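Local coordinates for protein amidohydrolase 2 (Bifidobacterium longum subsp. infantis, PDB 6UVZ) that is probably a metal-dependent hydrolase of the amidohydrolase superfamily, its exact substrate and reaction not established, at residues L41-V50 / S227-L235. Numbering follows the deposited sequence.
Sequences LAAEYAKFGV and STFATHFQL
Phe-229 drives its ring against Tyr-45 of helix 38-47 and Phe-48, just past its end, which receive it in two different ways. The edge of its ring, CZ foremost, meets a face of Tyr-45 in a T-shaped stack, with centroids 5.1 Å apart. In a second T-shaped pair the roles reverse: the edge of Phe-48 stands over the Phe-229 face, CE1 above the ring centre. With CG of Phe-229 anti to its backbone N (chi1 -163°), the ring extends far enough to pass alongside Glu-44, whose CB lies 3.6 Å from Phe-229 CE2, and to meet the CD1 methyl of Leu-41. Deeper in, Trp-220 meets the Phe-229 ring, and the Tyr-45 hydroxyl is hydrogen-bonded to that of Tyr-216.

Phe-48 also lies nearly parallel to Phe-233, planes 11° apart, but the rings are slid so far that they barely overlap; Phe-48 CD1 comes 3.5 Å from Phe-233 CD1. Val-50 CG1 abuts the Phe-233 edge. Replacing Phe-48 with an alanine would probably leave one face of Phe-229 without its edge-on partner and Phe-233 freer to turn.

Toward solvent, partly exposed Phe-48 reaches exposed Ala-230, its CZ 3.8 Å from Ala-230 CA. Within helix 38-47, Lys-47 and Glu-44 form a long salt bridge at this side, and no hydrogen bond links the segments. The helix axes, 11.3 Å apart and inclined at 55°, are thus joined by an aromatic cluster, packing the helix between the first and second strands against helix 229-239, after the eighth, consistent with the closure of a TIM barrel.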
ATOM      1  N   LEU A  41      -7.718   6.501 -13.464  1.00 54.61           N
ATOM      2  CA  LEU A  41      -7.587   5.117 -13.022  1.00 43.11           C
ATOM      3  C   LEU A  41      -8.854   4.320 -13.304  1.00 45.69           C
ATOM      4  O   LEU A  41      -8.778   3.127 -13.616  1.00 41.06           O
ATOM      5  CB  LEU A  41      -7.248   5.071 -11.533  1.00 36.67           C
ATOM      6  CG  LEU A  41      -7.034   3.687 -10.915  1.00 33.45           C
ATOM      7  CD1 LEU A  41      -5.846   2.992 -11.559  1.00 30.21           C
ATOM      8  CD2 LEU A  41      -6.846   3.794  -9.411  1.00 39.03           C
ATOM      9  N   ALA A  42     -10.023   4.960 -13.202  1.00 39.03           N
ATOM     10  CA  ALA A  42     -11.271   4.271 -13.505  1.00 40.13           C
ATOM     11  C   ALA A  42     -11.371   3.910 -14.980  1.00 51.35           C
ATOM     12  O   ALA A  42     -11.943   2.869 -15.323  1.00 54.79           O
ATOM     13  CB  ALA A  42     -12.462   5.135 -13.089  1.00 36.73           C
ATOM     14  N   ALA A  43     -10.824   4.750 -15.863  1.00 56.98           N
ATOM     15  CA  ALA A  43     -10.846   4.440 -17.288  1.00 53.29           C
ATOM     16  C   ALA A  43      -9.966   3.242 -17.616  1.00 51.27           C
ATOM     17  O   ALA A  43     -10.263   2.496 -18.556  1.00 50.41           O
ATOM     18  CB  ALA A  43     -10.407   5.660 -18.098  1.00 40.51           C
ATOM     19  N   GLU A  44      -8.885   3.040 -16.858  1.00 50.74           N
ATOM     20  CA  GLU A  44      -8.034   1.876 -17.082  1.00 48.08           C
ATOM     21  C   GLU A  44      -8.753   0.588 -16.702  1.00 51.68           C
ATOM     22  O   GLU A  44      -8.688  -0.405 -17.438  1.00 56.26           O
ATOM     23  CB  GLU A  44      -6.732   2.021 -16.295  1.00 47.47           C
ATOM     24  CG  GLU A  44      -5.835   3.146 -16.785  1.00 64.40           C
ATOM     25  CD  GLU A  44      -5.232   2.857 -18.145  1.00 78.22           C
ATOM     26  OE1 GLU A  44      -4.699   1.744 -18.337  1.00 83.37           O
ATOM     27  OE2 GLU A  44      -5.296   3.742 -19.026  1.00 85.83           O
ATOM     28  N   TYR A  45      -9.444   0.582 -15.560  1.00 44.54           N
ATOM     29  CA  TYR A  45     -10.223  -0.587 -15.174  1.00 45.33           C
ATOM     30  C   TYR A  45     -11.431  -0.797 -16.077  1.00 52.60           C
ATOM     31  O   TYR A  45     -11.965  -1.911 -16.125  1.00 41.69           O
ATOM     32  CB  TYR A  45     -10.668  -0.469 -13.716  1.00 32.96           C
ATOM     33  CG  TYR A  45      -9.552  -0.712 -12.728  1.00 40.22           C
ATOM     34  CD1 TYR A  45      -9.069  -1.993 -12.505  1.00 45.45           C
ATOM     35  CD2 TYR A  45      -8.978   0.337 -12.022  1.00 45.49           C
ATOM     36  CE1 TYR A  45      -8.048  -2.227 -11.609  1.00 49.03           C
ATOM     37  CE2 TYR A  45      -7.954   0.114 -11.119  1.00 38.70           C
ATOM     38  CZ  TYR A  45      -7.495  -1.171 -10.918  1.00 41.08           C
ATOM     39  OH  TYR A  45      -6.476  -1.408 -10.025  1.00 38.74           O
ATOM     40  N   ALA A  46     -11.870   0.242 -16.790  1.00 58.35           N
ATOM     41  CA  ALA A  46     -12.941   0.065 -17.763  1.00 45.59           C
ATOM     42  C   ALA A  46     -12.451  -0.702 -18.985  1.00 48.41           C
ATOM     43  O   ALA A  46     -13.185  -1.525 -19.544  1.00 44.12           O
ATOM     44  CB  ALA A  46     -13.513   1.423 -18.170  1.00 28.03           C
ATOM     45  N   LYS A  47     -11.210  -0.447 -19.412  1.00 49.91           N
ATOM     46  CA  LYS A  47     -10.648  -1.193 -20.534  1.00 43.22           C
ATOM     47  C   LYS A  47     -10.481  -2.667 -20.199  1.00 51.47           C
ATOM     48  O   LYS A  47     -10.546  -3.519 -21.093  1.00 73.55           O
ATOM     49  CB  LYS A  47      -9.303  -0.597 -20.953  1.00 42.42           C
ATOM     50  CG  LYS A  47      -9.401   0.729 -21.689  1.00 61.86           C
ATOM     51  CD  LYS A  47      -8.100   1.064 -22.410  1.00 71.19           C
ATOM     52  CE  LYS A  47      -6.946   1.245 -21.438  1.00 60.22           C
ATOM     53  NZ  LYS A  47      -5.697   1.658 -22.138  1.00 55.45           N
ATOM     54  N   PHE A  48     -10.270  -2.989 -18.927  1.00 54.11           N
ATOM     55  CA  PHE A  48     -10.034  -4.361 -18.502  1.00 62.40           C
ATOM     56  C   PHE A  48     -11.322  -5.121 -18.210  1.00 48.43           C
ATOM     57  O   PHE A  48     -11.259  -6.306 -17.864  1.00 53.07           O
ATOM     58  CB  PHE A  48      -9.125  -4.377 -17.268  1.00 74.30           C
ATOM     59  CG  PHE A  48      -7.807  -3.680 -17.477  1.00 83.00           C
ATOM     60  CD1 PHE A  48      -7.147  -3.084 -16.416  1.00 88.35           C
ATOM     61  CD2 PHE A  48      -7.229  -3.622 -18.736  1.00 85.51           C
ATOM     62  CE1 PHE A  48      -5.936  -2.442 -16.606  1.00 81.71           C
ATOM     63  CE2 PHE A  48      -6.020  -2.980 -18.933  1.00 81.87           C
ATOM     64  CZ  PHE A  48      -5.373  -2.390 -17.866  1.00 74.57           C
ATOM     65  N   GLY A  49     -12.477  -4.474 -18.341  1.00 29.09           N
ATOM     66  CA  GLY A  49     -13.743  -5.157 -18.161  1.00 38.95           C
ATOM     67  C   GLY A  49     -14.017  -5.655 -16.762  1.00 50.52           C
ATOM     68  O   GLY A  49     -14.800  -6.593 -16.593  1.00 71.40           O
ATOM     69  N   VAL A  50     -13.396  -5.057 -15.750  1.00 52.03           N
ATOM     70  CA  VAL A  50     -13.623  -5.443 -14.369  1.00 47.03           C
ATOM     71  C   VAL A  50     -14.524  -4.407 -13.712  1.00 50.94           C
ATOM     72  O   VAL A  50     -14.632  -3.260 -14.154  1.00 47.26           O
ATOM     73  CB  VAL A  50     -12.298  -5.601 -13.588  1.00 47.02           C
ATOM     74  CG1 VAL A  50     -11.468  -6.736 -14.168  1.00 45.60           C
ATOM     75  CG2 VAL A  50     -11.516  -4.299 -13.604  1.00 46.27           C
ATOM     76  N   SER A 227       7.160  -0.447 -16.081  1.00 64.71           N
ATOM     77  CA  SER A 227       6.275  -1.497 -16.577  1.00 48.74           C
ATOM     78  C   SER A 227       5.053  -0.833 -17.213  1.00 45.64           C
ATOM     79  O   SER A 227       5.147   0.293 -17.713  1.00 48.02           O
ATOM     80  CB  SER A 227       5.930  -2.464 -15.427  1.00 42.91           C
ATOM     81  OG  SER A 227       5.041  -3.479 -15.859  1.00 43.19           O
ATOM     82  N   THR A 228       3.918  -1.527 -17.191  1.00 50.85           N
ATOM     83  CA  THR A 228       2.659  -0.984 -17.675  1.00 51.23           C
ATOM     84  C   THR A 228       1.535  -1.554 -16.824  1.00 49.86           C
ATOM     85  O   THR A 228       1.617  -2.689 -16.348  1.00 51.83           O
ATOM     86  CB  THR A 228       2.424  -1.310 -19.158  1.00 61.87           C
ATOM     87  OG1 THR A 228       3.566  -0.912 -19.926  1.00 54.03           O
ATOM     88  CG2 THR A 228       1.198  -0.578 -19.684  1.00 82.05           C
ATOM     89  N   PHE A 229       0.492  -0.744 -16.619  1.00 48.93           N
ATOM     90  CA  PHE A 229      -0.687  -1.221 -15.904  1.00 44.37           C
ATOM     91  C   PHE A 229      -1.253  -2.471 -16.568  1.00 50.66           C
ATOM     92  O   PHE A 229      -1.556  -3.463 -15.895  1.00 49.43           O
ATOM     93  CB  PHE A 229      -1.742  -0.113 -15.840  1.00 42.99           C
ATOM     94  CG  PHE A 229      -2.813  -0.344 -14.807  1.00 47.40           C
ATOM     95  CD1 PHE A 229      -2.743  -1.417 -13.933  1.00 52.75           C
ATOM     96  CD2 PHE A 229      -3.894   0.517 -14.715  1.00 55.99           C
ATOM     97  CE1 PHE A 229      -3.729  -1.628 -12.989  1.00 60.42           C
ATOM     98  CE2 PHE A 229      -4.882   0.312 -13.772  1.00 67.87           C
ATOM     99  CZ  PHE A 229      -4.799  -0.761 -12.908  1.00 66.19           C
ATOM    100  N   ALA A 230      -1.390  -2.444 -17.896  1.00 48.80           N
ATOM    101  CA  ALA A 230      -1.876  -3.617 -18.614  1.00 45.03           C
ATOM    102  C   ALA A 230      -0.950  -4.811 -18.411  1.00 52.70           C
ATOM    103  O   ALA A 230      -1.415  -5.941 -18.220  1.00 59.62           O
ATOM    104  CB  ALA A 230      -2.027  -3.299 -20.101  1.00 39.16           C
ATOM    105  N   THR A 231       0.363  -4.577 -18.442  1.00 50.00           N
ATOM    106  CA  THR A 231       1.311  -5.662 -18.209  1.00 47.75           C
ATOM    107  C   THR A 231       1.225  -6.172 -16.776  1.00 49.64           C
ATOM    108  O   THR A 231       1.257  -7.386 -16.538  1.00 37.79           O
ATOM    109  CB  THR A 231       2.733  -5.195 -18.524  1.00 47.00           C
ATOM    110  OG1 THR A 231       2.772  -4.632 -19.842  1.00 61.52           O
ATOM    111  CG2 THR A 231       3.705  -6.362 -18.450  1.00 36.95           C
ATOM    112  N   HIS A 232       1.109  -5.260 -15.806  1.00 52.88           N
ATOM    113  CA  HIS A 232       1.028  -5.676 -14.409  1.00 51.31           C
ATOM    114  C   HIS A 232      -0.309  -6.334 -14.100  1.00 56.69           C
ATOM    115  O   HIS A 232      -0.356  -7.367 -13.420  1.00 50.14           O
ATOM    116  CB  HIS A 232       1.257  -4.480 -13.486  1.00 54.19           C
ATOM    117  CG  HIS A 232       0.949  -4.764 -12.050  1.00 65.83           C
ATOM    118  ND1 HIS A 232       1.708  -5.619 -11.279  1.00 69.60           N
ATOM    119  CD2 HIS A 232      -0.043  -4.314 -11.245  1.00 68.88           C
ATOM    120  CE1 HIS A 232       1.200  -5.679 -10.061  1.00 72.56           C
ATOM    121  NE2 HIS A 232       0.137  -4.897 -10.014  1.00 74.13           N
ATOM    122  N   PHE A 233      -1.410  -5.752 -14.583  1.00 60.45           N
ATOM    123  CA  PHE A 233      -2.726  -6.303 -14.279  1.00 56.40           C
ATOM    124  C   PHE A 233      -2.932  -7.666 -14.926  1.00 56.86           C
ATOM    125  O   PHE A 233      -3.604  -8.527 -14.349  1.00 50.94           O
ATOM    126  CB  PHE A 233      -3.821  -5.333 -14.723  1.00 63.43           C
ATOM    127  CG  PHE A 233      -5.211  -5.798 -14.396  1.00 57.19           C
ATOM    128  CD1 PHE A 233      -6.071  -6.213 -15.399  1.00 57.10           C
ATOM    129  CD2 PHE A 233      -5.654  -5.827 -13.085  1.00 50.57           C
ATOM    130  CE1 PHE A 233      -7.350  -6.642 -15.099  1.00 65.16           C
ATOM    131  CE2 PHE A 233      -6.930  -6.257 -12.778  1.00 55.96           C
ATOM    132  CZ  PHE A 233      -7.779  -6.664 -13.787  1.00 66.42           C
ATOM    133  N   GLN A 234      -2.363  -7.883 -16.114  1.00 63.07           N
ATOM    134  CA  GLN A 234      -2.502  -9.183 -16.759  1.00 63.69           C
ATOM    135  C   GLN A 234      -1.668 -10.240 -16.047  1.00 58.60           C
ATOM    136  O   GLN A 234      -2.090 -11.397 -15.930  1.00 62.70           O
ATOM    137  CB  GLN A 234      -2.108  -9.089 -18.232  1.00 73.54           C
ATOM    138  CG  GLN A 234      -2.493 -10.312 -19.044  1.00 82.45           C
ATOM    139  CD  GLN A 234      -3.980 -10.598 -18.986  1.00 94.91           C
ATOM    140  OE1 GLN A 234      -4.441 -11.387 -18.161  1.00 95.53           O
ATOM    141  NE2 GLN A 234      -4.741  -9.952 -19.862  1.00 98.26           N
ATOM    142  N   LEU A 235      -0.482  -9.863 -15.564  1.00 52.81           N
ATOM    143  CA  LEU A 235       0.345 -10.802 -14.813  1.00 44.82           C
ATOM    144  C   LEU A 235      -0.343 -11.246 -13.529  1.00 41.05           C
ATOM    145  O   LEU A 235      -0.158 -12.385 -13.086  1.00 44.65           O
ATOM    146  CB  LEU A 235       1.705 -10.172 -14.506  1.00 46.59           C
ATOM    147  CG  LEU A 235       2.695 -11.003 -13.685  1.00 47.37           C
ATOM    148  CD1 LEU A 235       2.948 -12.351 -14.344  1.00 46.28           C
ATOM    149  CD2 LEU A 235       4.001 -10.248 -13.493  1.00 45.13           C
TER